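Local atomic coordinates of Non-reducing end beta-L-arabinofuranosidase (Bacteroides thetaiotaomicron, PDB entry 5MQO), a protein that probably hydrolyses glycosidic bonds in plant pectin as a family GH127 glycoside hydrolase of a gut bacterium, with a likely aceric acidase role. Residues Gly49-Arg54 against Thr410-Ser415. Residues are numbered along the deposited sequence; the frame is centred on the assembly and turned at random.
Sequences GFWGER and TCLYNS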
# COMPACT_ATOMS: atom_id res chain seq x y z
N GLY A 49 12.46 -14.82 5.56
CA GLY A 49 13.09 -13.51 5.67
C GLY A 49 12.18 -12.48 6.27
O GLY A 49 11.37 -12.80 7.14
N PHE A 50 12.32 -11.24 5.77
CA PHE A 50 11.50 -10.11 6.20
C PHE A 50 10.02 -10.51 6.27
O PHE A 50 9.39 -10.40 7.33
CB PHE A 50 11.69 -8.91 5.24
CG PHE A 50 11.08 -7.62 5.74
CD1 PHE A 50 9.72 -7.37 5.62
CD2 PHE A 50 11.87 -6.65 6.34
CE1 PHE A 50 9.17 -6.17 6.08
CE2 PHE A 50 11.33 -5.45 6.79
CZ PHE A 50 9.98 -5.21 6.66
N TRP A 51 9.47 -10.98 5.16
CA TRP A 51 8.02 -11.12 5.05
C TRP A 51 7.48 -12.40 5.68
O TRP A 51 6.37 -12.41 6.21
CB TRP A 51 7.53 -10.96 3.60
CG TRP A 51 7.48 -9.49 3.15
CD1 TRP A 51 8.30 -8.88 2.24
CD2 TRP A 51 6.58 -8.48 3.61
NE1 TRP A 51 7.96 -7.56 2.10
CE2 TRP A 51 6.91 -7.28 2.93
CE3 TRP A 51 5.52 -8.48 4.51
CZ2 TRP A 51 6.24 -6.10 3.14
CZ3 TRP A 51 4.84 -7.29 4.72
CH2 TRP A 51 5.20 -6.11 4.03
N GLY A 52 8.26 -13.47 5.61
CA GLY A 52 7.98 -14.68 6.38
C GLY A 52 7.78 -14.38 7.86
O GLY A 52 6.78 -14.84 8.48
N GLU A 53 8.72 -13.59 8.40
CA GLU A 53 8.69 -13.18 9.80
C GLU A 53 7.47 -12.31 10.12
O GLU A 53 6.72 -12.62 11.06
CB GLU A 53 9.98 -12.45 10.18
CG GLU A 53 10.15 -12.22 11.67
CD GLU A 53 11.23 -11.21 11.97
OE1 GLU A 53 12.43 -11.58 12.02
OE2 GLU A 53 10.86 -10.03 12.15
N ARG A 54 7.23 -11.28 9.32
CA ARG A 54 6.01 -10.49 9.45
C ARG A 54 4.73 -11.35 9.33
O ARG A 54 3.83 -11.27 10.18
CB ARG A 54 6.01 -9.37 8.41
CG ARG A 54 7.05 -8.26 8.62
CD ARG A 54 6.95 -7.62 9.99
NE ARG A 54 7.77 -8.34 10.95
CZ ARG A 54 7.61 -8.32 12.28
NH1 ARG A 54 6.66 -7.59 12.86
NH2 ARG A 54 8.44 -9.03 13.03
N THR A 410 7.11 1.00 -2.40
CA THR A 410 7.31 2.16 -1.52
C THR A 410 6.19 2.25 -0.49
O THR A 410 6.46 2.33 0.71
CB THR A 410 7.33 3.44 -2.35
OG1 THR A 410 8.32 3.27 -3.38
CG2 THR A 410 7.64 4.71 -1.50
N CYS A 411 4.95 2.17 -0.96
CA CYS A 411 3.79 2.23 -0.08
C CYS A 411 3.76 1.09 0.94
O CYS A 411 3.60 1.32 2.16
CB CYS A 411 2.49 2.29 -0.89
SG CYS A 411 2.22 3.87 -1.74
N LEU A 412 3.97 -0.12 0.44
CA LEU A 412 3.91 -1.31 1.29
C LEU A 412 4.87 -1.28 2.48
O LEU A 412 4.40 -1.51 3.60
CB LEU A 412 4.09 -2.60 0.47
CG LEU A 412 3.95 -3.95 1.22
CD1 LEU A 412 2.62 -4.18 1.91
CD2 LEU A 412 4.21 -5.09 0.24
N TYR A 413 6.17 -1.02 2.26
CA TYR A 413 7.14 -0.98 3.38
C TYR A 413 7.00 0.30 4.25
O TYR A 413 7.15 0.25 5.46
CB TYR A 413 8.60 -1.10 2.92
CG TYR A 413 9.04 -2.42 2.30
CD1 TYR A 413 9.49 -3.48 3.08
CD2 TYR A 413 9.05 -2.59 0.93
CE1 TYR A 413 9.90 -4.70 2.49
CE2 TYR A 413 9.46 -3.79 0.35
CZ TYR A 413 9.89 -4.84 1.12
OH TYR A 413 10.26 -6.00 0.47
N ASN A 414 6.68 1.44 3.66
CA ASN A 414 6.90 2.70 4.37
C ASN A 414 5.67 3.46 4.87
O ASN A 414 5.81 4.32 5.74
CB ASN A 414 7.73 3.64 3.49
CG ASN A 414 8.99 2.99 3.03
OD1 ASN A 414 9.84 2.68 3.84
ND2 ASN A 414 9.10 2.70 1.75
N SER A 415 4.48 3.19 4.31
CA SER A 415 3.26 3.85 4.77
C SER A 415 2.07 2.93 5.01
O SER A 415 0.98 3.40 5.31
CB SER A 415 2.90 4.95 3.79
OG SER A 415 2.85 4.50 2.46
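Trp51, Leu412, Tyr413 and Phe50 pack together, buried, between helix 50-69 and helix 402-416, bridging short segments whose axes lie 13.9 Å apart. Leu412 meets the six-membered end of the indole obliquely, with its CG 3.7 Å from Trp51 CZ2; its branched tip suits this place because both methyls also reach the ring. Tyr413 turns its edge to one face of Phe50, a wholly apolar ring, in a T-shaped pair, centroids 5.4 Å apart and planes at 70°, with Tyr413 CE1 3.9 Å from Phe50 CE1. Phe50 has CG anti to the backbone N (chi1 -170°), which carries its ring across to Tyr413, while Trp511 and Tyr680 extend the aromatic cluster. Trp51 CZ2 lies over one face of Tyr413, toward the rim, the two ring systems oblique; Trp46 stacks on the indole. At the polar edge, Trp51 NE1 donates a weak hydrogen bond to Tyr413 OH, near the indole plane, at 3.2 Å; tryptophan and tyrosine suit this edge, each joining a broad ring to one polar group. A leucine in place of Trp51 would probably leave Tyr413 OH without this donor and open a gap beside Leu412. Chiefly aromatic and apolar packing thus joins two helices of the GH127 catalytic domain, consistent with the (alpha/alpha)6 barrel of its six-hairpin clan, and one weak polar link gives the buried indole N-H a partner.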